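PDB 5UAO: tryptophane-5-halogenase from Microbispora sp. ATCC PTA-5024, which chlorinates a tryptophan of the lanthipeptide NAI-107 at the indole 5-position, probably using reduced FAD, molecular oxygen and chloride. Local coordinates for residues A[248-253]-A[396-401]; A[400-405]-A[423-428]; A[145-150]-A[494-499]; A[114-119]-A[137-142]. One frame throughout, in Å; residues are numbered along the deposited sequence.

How the interactions relate
Two pairs of neighbouring contacts make up this set. Interactions 1 and 2 share F400 and L401 of helix 383-406, and their centres lie 7 Å apart; D424 joins them, since its carbonyl O and its carboxylate receive the hydroxyls of S253 and S252. Interactions 3 and 4 have centres 11 Å apart and meet where residues 145-150 pack on P119, N140 and E141. The two pairs stay separate: interactions 2 and 4 come no closer than about 7 Å between nearest atoms. Interaction 3 closes a long chain loop within which 1 and 2 are nested. FAD lies about 13 Å from the side chain of Y250 and about 11 Å from that of Y405.

Interaction 1. Residues A[248-253]-A[396-401]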
loop_
_atom_site.group_PDB
_atom_site.type_symbol
_atom_site.label_atom_id
_atom_site.label_comp_id
_atom_site.label_asym_id
_atom_site.label_seq_id
_atom_site.Cartn_x
_atom_site.Cartn_y
_atom_site.Cartn_z
ATOM N N GLU A 248 -19.392 5.781 -12.909
ATOM C CA GLU A 248 -19.675 5.793 -11.464
ATOM C C GLU A 248 -19.461 7.182 -10.894
ATOM O O GLU A 248 -18.309 7.680 -10.748
ATOM C CB GLU A 248 -18.804 4.819 -10.734
ATOM C CG GLU A 248 -18.635 3.589 -11.584
ATOM C CD GLU A 248 -18.451 2.365 -10.791
ATOM O OE1 GLU A 248 -18.079 2.511 -9.599
ATOM O OE2 GLU A 248 -18.646 1.284 -11.392
ATOM N N SER A 249 -20.595 7.779 -10.620
ATOM C CA SER A 249 -20.708 9.097 -10.090
ATOM C C SER A 249 -20.160 9.217 -8.677
ATOM O O SER A 249 -20.353 8.339 -7.881
ATOM C CB SER A 249 -22.174 9.424 -10.038
ATOM O OG SER A 249 -22.347 10.743 -9.615
ATOM N N TYR A 250 -19.476 10.322 -8.390
ATOM C CA TYR A 250 -19.076 10.700 -7.074
ATOM C C TYR A 250 -19.987 11.790 -6.438
ATOM O O TYR A 250 -19.609 12.483 -5.436
ATOM C CB TYR A 250 -17.646 11.274 -7.187
ATOM C CG TYR A 250 -16.527 10.306 -7.498
ATOM C CD1 TYR A 250 -16.656 8.909 -7.354
ATOM C CD2 TYR A 250 -15.282 10.808 -7.905
ATOM C CE1 TYR A 250 -15.577 8.052 -7.584
ATOM C CE2 TYR A 250 -14.235 9.985 -8.118
ATOM C CZ TYR A 250 -14.364 8.600 -7.979
ATOM O OH TYR A 250 -13.243 7.815 -8.193
ATOM N N ALA A 251 -21.196 11.894 -6.964
ATOM C CA ALA A 251 -22.085 12.976 -6.647
ATOM C C ALA A 251 -22.603 12.967 -5.224
ATOM O O ALA A 251 -22.982 13.988 -4.731
ATOM C CB ALA A 251 -23.261 12.984 -7.588
ATOM N N SER A 252 -22.676 11.820 -4.587
ATOM C CA SER A 252 -23.025 11.805 -3.170
ATOM C C SER A 252 -21.987 12.595 -2.338
ATOM O O SER A 252 -22.278 13.076 -1.247
ATOM C CB SER A 252 -23.150 10.390 -2.675
ATOM O OG SER A 252 -21.932 9.667 -2.588
ATOM N N SER A 253 -20.766 12.716 -2.839
ATOM C CA SER A 253 -19.728 13.450 -2.079
ATOM C C SER A 253 -19.377 14.804 -2.670
ATOM O O SER A 253 -18.984 15.713 -1.949
ATOM C CB SER A 253 -18.462 12.667 -2.060
ATOM O OG SER A 253 -18.590 11.464 -1.324
ATOM N N ALA A 396 -9.679 7.120 -3.567
ATOM C CA ALA A 396 -9.041 7.738 -2.423
ATOM C C ALA A 396 -9.073 9.298 -2.529
ATOM O O ALA A 396 -9.227 9.965 -1.501
ATOM C CB ALA A 396 -7.610 7.220 -2.215
ATOM N N ILE A 397 -8.806 9.842 -3.723
ATOM C CA ILE A 397 -8.881 11.265 -3.958
ATOM C C ILE A 397 -10.285 11.725 -3.680
ATOM O O ILE A 397 -10.476 12.764 -3.077
ATOM C CB ILE A 397 -8.420 11.619 -5.341
ATOM C CG1 ILE A 397 -6.908 11.476 -5.400
ATOM C CG2 ILE A 397 -8.792 13.020 -5.722
ATOM C CD1 ILE A 397 -6.372 11.347 -6.794
ATOM N N ARG A 398 -11.273 10.934 -4.084
ATOM C CA ARG A 398 -12.651 11.323 -3.872
ATOM C C ARG A 398 -12.943 11.539 -2.380
ATOM O O ARG A 398 -13.511 12.553 -1.984
ATOM C CB ARG A 398 -13.609 10.295 -4.521
ATOM C CG ARG A 398 -15.068 10.514 -4.197
ATOM C CD ARG A 398 -15.563 9.522 -3.206
ATOM N NE ARG A 398 -17.005 9.627 -2.977
ATOM C CZ ARG A 398 -17.947 8.849 -3.511
ATOM N NH1 ARG A 398 -17.658 7.811 -4.262
ATOM N NH2 ARG A 398 -19.229 9.081 -3.204
ATOM N N TRP A 399 -12.617 10.552 -1.578
ATOM C CA TRP A 399 -12.843 10.630 -0.144
ATOM C C TRP A 399 -12.036 11.722 0.513
ATOM O O TRP A 399 -12.532 12.387 1.377
ATOM C CB TRP A 399 -12.588 9.303 0.563
ATOM C CG TRP A 399 -13.462 8.230 0.058
ATOM C CD1 TRP A 399 -13.057 7.117 -0.590
ATOM C CD2 TRP A 399 -14.893 8.198 0.065
ATOM N NE1 TRP A 399 -14.137 6.354 -0.934
ATOM C CE2 TRP A 399 -15.281 7.025 -0.622
ATOM C CE3 TRP A 399 -15.884 9.076 0.528
ATOM C CZ2 TRP A 399 -16.615 6.646 -0.789
ATOM C CZ3 TRP A 399 -17.202 8.725 0.341
ATOM C CH2 TRP A 399 -17.559 7.493 -0.309
ATOM N N PHE A 400 -10.828 11.998 0.040
ATOM C CA PHE A 400 -10.099 13.163 0.564
ATOM C C PHE A 400 -10.799 14.486 0.237
ATOM O O PHE A 400 -10.891 15.360 1.084
ATOM C CB PHE A 400 -8.669 13.138 -0.053
ATOM C CG PHE A 400 -7.786 14.308 0.331
ATOM C CD1 PHE A 400 -7.716 14.758 1.639
ATOM C CD2 PHE A 400 -6.964 14.902 -0.610
ATOM C CE1 PHE A 400 -6.854 15.787 2.000
ATOM C CE2 PHE A 400 -6.099 15.934 -0.269
ATOM C CZ PHE A 400 -6.040 16.365 1.035
ATOM N N LEU A 401 -11.262 14.666 -0.994
ATOM C CA LEU A 401 -12.009 15.848 -1.316
ATOM C C LEU A 401 -13.287 15.934 -0.486
ATOM O O LEU A 401 -13.721 17.055 -0.153
ATOM C CB LEU A 401 -12.386 15.945 -2.792
ATOM C CG LEU A 401 -11.169 16.107 -3.732
ATOM C CD1 LEU A 401 -11.630 16.173 -5.185
ATOM C CD2 LEU A 401 -10.486 17.399 -3.408
#
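R398 reaches from its helix to S253 and holds that serine side-on with two nitrogens. Both bonds end on S253 OG: R398 NE lies 2.9 Å from it with an N-H...O angle of 158°, and R398 NH2 lies 3.1 Å away in a more bent bond. The hydroxyl sits almost exactly in the guanidinium plane, so the pair of bonds fixes the rotation of that group. S253 OG is also bonded to the carbonyl O of D424. S252 OG comes to the same edge, but its alignment with R398 NH2 is poor; its hydrogen-bond partner is the D424 carboxylate.

The ring contacts come from the same side chain. With CG anti to the backbone N (chi1 172°) and a bend at chi2, the arginine lays its CG over one face of the Y250 ring, a CH-pi contact of 3.7 Å from R398 CG to the ring centroid. R398 NH1 then reaches Y250 CD1 at 3.4 Å. On the guanidinium, W399 CH2 covers the centre of one face, while the other is covered only partly, by Y250 CA toward its rim.

Y250 OH returns to D395, just before this segment in helix 383-406. The contact thus fixes the turn leaving strand 247-249, at the border of a three-stranded antiparallel sheet, on that long helix, with the loop after helix 414-422 closing over it.

Interaction 2. Residues A[400-405]-A[423-428]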
loop_
_atom_site.group_PDB
_atom_site.type_symbol
_atom_site.label_atom_id
_atom_site.label_comp_id
_atom_site.label_asym_id
_atom_site.label_seq_id
_atom_site.Cartn_x
_atom_site.Cartn_y
_atom_site.Cartn_z
ATOM N N PHE A 400 -10.828 11.998 0.040
ATOM C CA PHE A 400 -10.099 13.163 0.564
ATOM C C PHE A 400 -10.799 14.486 0.237
ATOM O O PHE A 400 -10.891 15.360 1.084
ATOM C CB PHE A 400 -8.669 13.138 -0.053
ATOM C CG PHE A 400 -7.786 14.308 0.331
ATOM C CD1 PHE A 400 -7.716 14.758 1.639
ATOM C CD2 PHE A 400 -6.964 14.902 -0.610
ATOM C CE1 PHE A 400 -6.854 15.787 2.000
ATOM C CE2 PHE A 400 -6.099 15.934 -0.269
ATOM C CZ PHE A 400 -6.040 16.365 1.035
ATOM N N LEU A 401 -11.262 14.666 -0.994
ATOM C CA LEU A 401 -12.009 15.848 -1.316
ATOM C C LEU A 401 -13.287 15.934 -0.486
ATOM O O LEU A 401 -13.721 17.055 -0.153
ATOM C CB LEU A 401 -12.386 15.945 -2.792
ATOM C CG LEU A 401 -11.169 16.107 -3.732
ATOM C CD1 LEU A 401 -11.630 16.173 -5.185
ATOM C CD2 LEU A 401 -10.486 17.399 -3.408
ATOM N N SER A 402 -13.919 14.786 -0.226
ATOM C CA SER A 402 -15.192 14.787 0.541
ATOM C C SER A 402 -15.042 15.527 1.904
ATOM O O SER A 402 -15.947 16.219 2.339
ATOM C CB SER A 402 -15.709 13.335 0.752
ATOM O OG SER A 402 -15.142 12.585 1.857
ATOM N N ILE A 403 -13.903 15.376 2.567
ATOM C CA ILE A 403 -13.711 16.020 3.868
ATOM C C ILE A 403 -13.422 17.503 3.741
ATOM O O ILE A 403 -13.458 18.179 4.762
ATOM C CB ILE A 403 -12.680 15.290 4.761
ATOM C CG1 ILE A 403 -11.273 15.372 4.179
ATOM C CG2 ILE A 403 -13.071 13.866 4.907
ATOM C CD1 ILE A 403 -10.246 15.728 5.167
ATOM N N HIS A 404 -13.090 18.019 2.533
ATOM C CA HIS A 404 -12.979 19.482 2.336
ATOM C C HIS A 404 -14.378 20.117 2.414
ATOM O O HIS A 404 -14.541 21.289 2.775
ATOM C CB HIS A 404 -12.408 19.857 0.989
ATOM C CG HIS A 404 -10.994 19.408 0.745
ATOM N ND1 HIS A 404 -10.576 18.110 0.869
ATOM C CD2 HIS A 404 -9.913 20.099 0.330
ATOM C CE1 HIS A 404 -9.294 18.010 0.538
ATOM N NE2 HIS A 404 -8.880 19.202 0.174
ATOM N N TYR A 405 -15.409 19.343 2.041
ATOM C CA TYR A 405 -16.773 19.825 2.023
ATOM C C TYR A 405 -17.545 19.624 3.301
ATOM O O TYR A 405 -18.183 20.565 3.788
ATOM C CB TYR A 405 -17.576 19.219 0.843
ATOM C CG TYR A 405 -17.363 19.978 -0.460
ATOM C CD1 TYR A 405 -18.053 21.153 -0.718
ATOM C CD2 TYR A 405 -16.401 19.550 -1.390
ATOM C CE1 TYR A 405 -17.840 21.843 -1.863
ATOM C CE2 TYR A 405 -16.191 20.218 -2.547
ATOM C CZ TYR A 405 -16.911 21.372 -2.760
ATOM O OH TYR A 405 -16.711 22.052 -3.857
ATOM N N THR A 423 -22.817 15.610 2.831
ATOM C CA THR A 423 -21.658 15.106 2.100
ATOM C C THR A 423 -21.332 13.690 2.560
ATOM O O THR A 423 -21.041 13.444 3.753
ATOM C CB THR A 423 -20.452 16.056 2.293
ATOM O OG1 THR A 423 -20.824 17.361 1.817
ATOM C CG2 THR A 423 -19.172 15.493 1.559
ATOM N N ASP A 424 -21.317 12.760 1.602
ATOM C CA ASP A 424 -20.979 11.370 1.878
ATOM C C ASP A 424 -19.474 11.301 2.132
ATOM O O ASP A 424 -18.689 11.638 1.242
ATOM C CB ASP A 424 -21.356 10.536 0.638
ATOM C CG ASP A 424 -21.080 9.061 0.769
ATOM O OD1 ASP A 424 -20.541 8.572 1.772
ATOM O OD2 ASP A 424 -21.436 8.382 -0.243
ATOM N N ILE A 425 -19.101 10.875 3.346
ATOM C CA ILE A 425 -17.736 10.661 3.748
ATOM C C ILE A 425 -17.513 9.191 4.154
ATOM O O ILE A 425 -16.506 8.880 4.741
ATOM C CB ILE A 425 -17.359 11.599 4.952
ATOM C CG1 ILE A 425 -18.358 11.434 6.126
ATOM C CG2 ILE A 425 -17.389 13.058 4.511
ATOM C CD1 ILE A 425 -17.805 11.923 7.465
ATOM N N SER A 426 -18.386 8.291 3.710
ATOM C CA SER A 426 -18.371 6.917 4.164
ATOM C C SER A 426 -17.058 6.274 4.005
ATOM O O SER A 426 -16.621 5.555 4.882
ATOM C CB SER A 426 -19.492 6.075 3.500
ATOM O OG SER A 426 -19.557 6.154 2.105
ATOM N N GLY A 427 -16.368 6.531 2.913
ATOM C CA GLY A 427 -15.165 5.761 2.617
ATOM C C GLY A 427 -13.945 6.177 3.441
ATOM O O GLY A 427 -12.885 5.485 3.438
ATOM N N ILE A 428 -14.041 7.318 4.122
ATOM C CA ILE A 428 -12.931 7.779 4.966
ATOM C C ILE A 428 -13.352 7.916 6.430
ATOM O O ILE A 428 -12.583 8.236 7.314
ATOM C CB ILE A 428 -12.344 9.075 4.394
ATOM C CG1 ILE A 428 -11.052 9.436 5.027
ATOM C CG2 ILE A 428 -13.320 10.247 4.495
ATOM C CD1 ILE A 428 -10.415 10.636 4.364
#
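D424, whose carbonyl O rests 3.5 Å from S402 CB, has a carboxylate oxygen gripped twice from within its own loop. D424 OD1 receives S426 OG at 2.6 Å on its syn lone pair, and S426 N at 2.9 Å nearly in line with its C-O bond. The second bond defines an Asx turn, which shapes the loop from D424 to S426, beside W399 of the helix.

What faces the helix is mostly apolar. S402 is the central residue: its hydroxyl is hydrogen-bonded to the carbonyl O of W399, and the same S402 OG lies 3.5 Å from the methyl I425 CG2. T423 divides its two branches. Its hydroxyl lies anti to the carbonyl carbon (chi1 -59°) and bonds to A419 O of the preceding helix, while T423 CG2 is directed at the helix and meets S402 O at 3.4 Å. Y405 CB passes beside T423, but the phenol continues away to E352 and the W416 ring.

Further along, I428 of the loop and I403 of the helix cross at about a right angle and touch through their CG2 methyls, 3.7 Å apart. I425 CG2 comes near I403 CG2 too, though more loosely.

The contact lies where helix 383-406 approaches its end, packed against the connection between helices 414-422 and 429-437. The turn after strand 247-249 meets this connection at D424, and I403 also touches L468 and L469, so helix 461-471 covers an adjoining side.

Interaction 3. Residues A[145-150]-A[494-499]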
loop_
_atom_site.group_PDB
_atom_site.type_symbol
_atom_site.label_atom_id
_atom_site.label_comp_id
_atom_site.label_asym_id
_atom_site.label_seq_id
_atom_site.Cartn_x
_atom_site.Cartn_y
_atom_site.Cartn_z
ATOM N N GLN A 145 7.639 25.854 4.312
ATOM C CA GLN A 145 6.863 26.345 3.204
ATOM C C GLN A 145 5.588 27.005 3.691
ATOM O O GLN A 145 5.080 27.965 3.072
ATOM C CB GLN A 145 6.519 25.241 2.216
ATOM C CG GLN A 145 7.517 25.009 1.124
ATOM C CD GLN A 145 7.027 23.971 0.115
ATOM O OE1 GLN A 145 6.128 23.151 0.404
ATOM N NE2 GLN A 145 7.658 23.965 -1.058
ATOM N N ALA A 146 5.057 26.522 4.810
ATOM C CA ALA A 146 3.858 27.184 5.373
ATOM C C ALA A 146 4.181 28.597 5.750
ATOM O O ALA A 146 3.355 29.489 5.527
ATOM C CB ALA A 146 3.284 26.442 6.552
ATOM N N MET A 147 5.370 28.816 6.320
ATOM C CA MET A 147 5.844 30.201 6.640
ATOM C C MET A 147 6.201 31.038 5.383
ATOM O O MET A 147 5.915 32.215 5.301
ATOM C CB MET A 147 7.023 30.167 7.603
ATOM C CG MET A 147 6.718 29.579 8.967
ATOM S SD MET A 147 8.222 29.320 9.919
ATOM C CE MET A 147 7.563 28.620 11.417
ATOM N N LEU A 148 6.802 30.424 4.377
ATOM C CA LEU A 148 7.007 31.133 3.105
ATOM C C LEU A 148 5.682 31.594 2.490
ATOM O O LEU A 148 5.494 32.769 2.115
ATOM C CB LEU A 148 7.813 30.240 2.171
ATOM C CG LEU A 148 9.292 30.094 2.577
ATOM C CD1 LEU A 148 9.873 28.776 2.107
ATOM C CD2 LEU A 148 10.039 31.261 1.910
ATOM N N MET A 149 4.687 30.708 2.531
ATOM C CA MET A 149 3.365 31.109 2.022
ATOM C C MET A 149 2.720 32.299 2.760
ATOM O O MET A 149 2.210 33.234 2.119
ATOM C CB MET A 149 2.434 29.907 1.970
ATOM C CG MET A 149 2.827 28.836 0.959
ATOM S SD MET A 149 1.506 27.551 0.861
ATOM C CE MET A 149 2.055 26.584 2.042
ATOM N N THR A 150 2.715 32.260 4.080
ATOM C CA THR A 150 2.185 33.414 4.828
ATOM C C THR A 150 3.028 34.709 4.682
ATOM O O THR A 150 2.503 35.805 4.829
ATOM C CB THR A 150 1.905 33.128 6.315
ATOM O OG1 THR A 150 3.107 32.699 6.971
ATOM C CG2 THR A 150 0.826 32.040 6.441
ATOM N N ALA A 494 14.261 29.504 13.645
ATOM C CA ALA A 494 15.181 29.299 12.515
ATOM C C ALA A 494 14.421 29.370 11.187
ATOM O O ALA A 494 14.795 30.138 10.281
ATOM C CB ALA A 494 15.883 27.972 12.612
ATOM N N ALA A 495 13.325 28.601 11.095
ATOM C CA ALA A 495 12.448 28.614 9.910
ATOM C C ALA A 495 11.855 30.005 9.561
ATOM O O ALA A 495 11.870 30.396 8.383
ATOM C CB ALA A 495 11.327 27.579 10.053
ATOM N N ARG A 496 11.349 30.709 10.573
ATOM C CA ARG A 496 10.763 32.063 10.396
ATOM C C ARG A 496 11.807 33.003 9.828
ATOM O O ARG A 496 11.535 33.797 8.938
ATOM C CB ARG A 496 10.224 32.654 11.711
ATOM C CG ARG A 496 8.976 31.960 12.257
ATOM C CD ARG A 496 8.144 32.799 13.254
ATOM N NE ARG A 496 8.082 32.183 14.580
ATOM C CZ ARG A 496 8.965 32.357 15.573
ATOM N NH1 ARG A 496 10.026 33.163 15.478
ATOM N NH2 ARG A 496 8.759 31.726 16.708
ATOM N N SER A 497 13.016 32.885 10.360
ATOM C CA SER A 497 14.186 33.571 9.836
ATOM C C SER A 497 14.392 33.385 8.333
ATOM O O SER A 497 14.413 34.369 7.569
ATOM C CB SER A 497 15.414 33.095 10.593
ATOM O OG SER A 497 16.431 34.003 10.336
ATOM N N LEU A 498 14.527 32.138 7.911
ATOM C CA LEU A 498 14.587 31.816 6.517
ATOM C C LEU A 498 13.365 32.273 5.724
ATOM O O LEU A 498 13.492 32.698 4.577
ATOM C CB LEU A 498 14.724 30.294 6.330
ATOM C CG LEU A 498 16.062 29.639 6.552
ATOM C CD1 LEU A 498 15.961 28.136 6.444
ATOM C CD2 LEU A 498 17.048 30.210 5.557
ATOM N N ALA A 499 12.169 32.122 6.271
ATOM C CA ALA A 499 11.005 32.469 5.468
ATOM C C ALA A 499 10.918 33.990 5.216
ATOM O O ALA A 499 10.640 34.448 4.091
ATOM C CB ALA A 499 9.711 31.931 6.118
#
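L148 and A499 mark the point where the two helices come together, their CA atoms only 4.8 Å apart. The short segments run in broadly the same direction, their axes inclined by 42° (signed crossing -42°) and 8.7 Å apart at closest approach. So near a meeting of backbones depends on small side chains, and residues 494-499 supply two alanines, A495 and A499, one turn apart on the facing side.

A499 CB fits against the backbone of the partner helix at M147 and L148: it is 3.5 Å from M147 CB and 3.7 Å from the backbone N of L148. The isobutyl group of L148 lies alongside, with L148 CD2 reaching A499 CA and O at 3.9 Å. Here helix 485-501, part of the all-helical C-terminal portion of the chain, is laid on helix 144-151, which in turn packs through A146 and M149 on strand 116-119 at the border of the seven-stranded mixed sheet. The contact therefore joins chain regions more than 340 residues apart.

M147 covers the other end of the interface. Its chain is extended beyond CG, chi2 and chi3 both near 180°, and this stretch carries the sulfur across to the neighbouring helix. There M147 SD lies 3.6 Å from A495 CB and equally close to R496 CG, while M147 CE lies 3.7 Å from R496 CG. The arginine crosses the methionine obliquely and bends at chi3, its NE forming a long, weak ion pair with E141 OE2. L144 fills in beside A495 and L498.

Interaction 4. Residues A[114-119]-A[137-142]; sequences EGFVAP and GNVNEA
N138 ND2 makes two bonds across the contact, where the chain enters strand 116-119. It donates to the carbonyl O of G115 at 3.0 Å and 162°, with that oxygen in the amide plane and the approach nearly straight down the carbonyl. The same nitrogen makes a longer bond of 3.2 Å to E114 OE2, which it meets from above the carboxylate plane. Within its own loop, N138 OD1 accepts the backbone N of V139 at 2.7 Å, the N-H coming from above the carbonyl plane.

N140 takes the next position. Its OD1 accepts the backbone N of V117 at 3.0 Å, the donor tilted out of the amide carbonyl plane. Strand 116-119 is the outermost strand of a seven-stranded mixed sheet, antiparallel to 104-108 on its other side; along its outer border, asparagine side chains serve the G115 carbonyl and the V117 N-H where a further strand could have done so. N140 lies in a type I beta turn from V139 to A142. A water completes the edge, donating to V117 O and to V139 O, 2.8 Å from each.

Beside this polar seam, V139 CG2 touches F116 CB at 3.5 Å, an apolar pair. The methyl V117 CG2 lies 3.4 Å from the amide oxygen N140 OD1, and the V117 and N140 side chains cross at about a right angle. V139 also meets L129 and L133 of helix 129-136, while the F116 ring meets that of F107 and touches L468.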
loop_
_atom_site.group_PDB
_atom_site.type_symbol
_atom_site.label_atom_id
_atom_site.label_comp_id
_atom_site.label_asym_id
_atom_site.label_seq_id
_atom_site.Cartn_x
_atom_site.Cartn_y
_atom_site.Cartn_z
ATOM N N GLU A 114 -8.528 33.727 9.485
ATOM C CA GLU A 114 -7.330 33.789 8.610
ATOM C C GLU A 114 -7.209 32.578 7.677
ATOM O O GLU A 114 -6.329 32.522 6.852
ATOM C CB GLU A 114 -6.063 33.882 9.476
ATOM C CG GLU A 114 -5.697 32.652 10.339
ATOM C CD GLU A 114 -6.418 32.511 11.715
ATOM O OE1 GLU A 114 -7.590 32.970 11.924
ATOM O OE2 GLU A 114 -5.781 31.905 12.634
ATOM N N GLY A 115 -8.081 31.587 7.803
ATOM C CA GLY A 115 -7.888 30.375 7.013
ATOM C C GLY A 115 -6.638 29.610 7.456
ATOM O O GLY A 115 -6.194 29.702 8.630
ATOM N N PHE A 116 -6.067 28.838 6.533
ATOM C CA PHE A 116 -4.856 28.034 6.827
ATOM C C PHE A 116 -4.205 27.721 5.517
ATOM O O PHE A 116 -4.818 27.865 4.461
ATOM C CB PHE A 116 -5.112 26.701 7.576
ATOM C CG PHE A 116 -6.124 25.812 6.896
ATOM C CD1 PHE A 116 -7.486 26.058 7.077
ATOM C CD2 PHE A 116 -5.743 24.785 6.047
ATOM C CE1 PHE A 116 -8.450 25.293 6.452
ATOM C CE2 PHE A 116 -6.713 23.995 5.417
ATOM C CZ PHE A 116 -8.064 24.226 5.635
ATOM N N VAL A 117 -2.972 27.266 5.598
ATOM C CA VAL A 117 -2.178 26.963 4.414
ATOM C C VAL A 117 -1.752 25.518 4.460
ATOM O O VAL A 117 -1.535 24.949 5.533
ATOM C CB VAL A 117 -0.930 27.900 4.244
ATOM C CG1 VAL A 117 -1.377 29.343 4.054
ATOM C CG2 VAL A 117 0.035 27.778 5.385
ATOM N N ALA A 118 -1.656 24.939 3.278
ATOM C CA ALA A 118 -1.330 23.568 3.071
ATOM C C ALA A 118 -0.142 23.482 2.124
ATOM O O ALA A 118 -0.314 23.566 0.908
ATOM C CB ALA A 118 -2.533 22.872 2.446
ATOM N N PRO A 119 1.024 23.183 2.658
ATOM C CA PRO A 119 2.237 23.173 1.886
ATOM C C PRO A 119 2.618 21.785 1.346
ATOM O O PRO A 119 2.121 20.777 1.806
ATOM C CB PRO A 119 3.261 23.683 2.906
ATOM C CG PRO A 119 2.843 22.975 4.138
ATOM C CD PRO A 119 1.320 22.956 4.097
ATOM N N GLY A 137 -2.110 28.270 17.749
ATOM C CA GLY A 137 -3.514 28.160 17.572
ATOM C C GLY A 137 -3.921 27.714 16.151
ATOM O O GLY A 137 -5.096 27.506 15.886
ATOM N N ASN A 138 -2.960 27.491 15.280
ATOM C CA ASN A 138 -3.251 27.062 13.876
ATOM C C ASN A 138 -2.040 26.271 13.293
ATOM O O ASN A 138 -1.039 26.019 13.980
ATOM C CB ASN A 138 -3.574 28.360 13.120
ATOM C CG ASN A 138 -4.303 28.156 11.823
ATOM O OD1 ASN A 138 -4.483 27.057 11.339
ATOM N ND2 ASN A 138 -4.769 29.244 11.266
ATOM N N VAL A 139 -2.113 25.904 12.018
ATOM C CA VAL A 139 -1.209 24.979 11.378
ATOM C C VAL A 139 -0.162 25.665 10.532
ATOM O O VAL A 139 0.561 25.006 9.820
ATOM C CB VAL A 139 -1.972 23.967 10.414
ATOM C CG1 VAL A 139 -2.853 23.066 11.202
ATOM C CG2 VAL A 139 -2.812 24.693 9.348
ATOM N N ASN A 140 -0.133 26.992 10.570
ATOM C CA ASN A 140 0.589 27.789 9.618
ATOM C C ASN A 140 2.052 27.944 9.954
ATOM O O ASN A 140 2.763 28.524 9.207
ATOM C CB ASN A 140 -0.088 29.160 9.463
ATOM C CG ASN A 140 -1.398 29.092 8.753
ATOM O OD1 ASN A 140 -1.816 28.065 8.210
ATOM N ND2 ASN A 140 -2.025 30.219 8.664
ATOM N N GLU A 141 2.499 27.360 11.048
ATOM C CA GLU A 141 3.913 27.225 11.312
ATOM C C GLU A 141 4.343 25.777 11.383
ATOM O O GLU A 141 5.404 25.461 11.984
ATOM C CB GLU A 141 4.280 28.007 12.625
ATOM C CG GLU A 141 4.122 29.529 12.399
ATOM C CD GLU A 141 4.878 30.392 13.416
ATOM O OE1 GLU A 141 5.461 29.850 14.398
ATOM O OE2 GLU A 141 4.887 31.621 13.232
ATOM N N ALA A 142 3.584 24.907 10.691
ATOM C CA ALA A 142 3.892 23.523 10.718
ATOM C C ALA A 142 5.107 23.152 9.879
ATOM O O ALA A 142 5.719 22.109 10.139
ATOM C CB ALA A 142 2.728 22.683 10.281
HETATM O O HOH W 1 -3.792 31.192 6.042
HETATM O O HOH W 2 0.305 23.841 7.255
#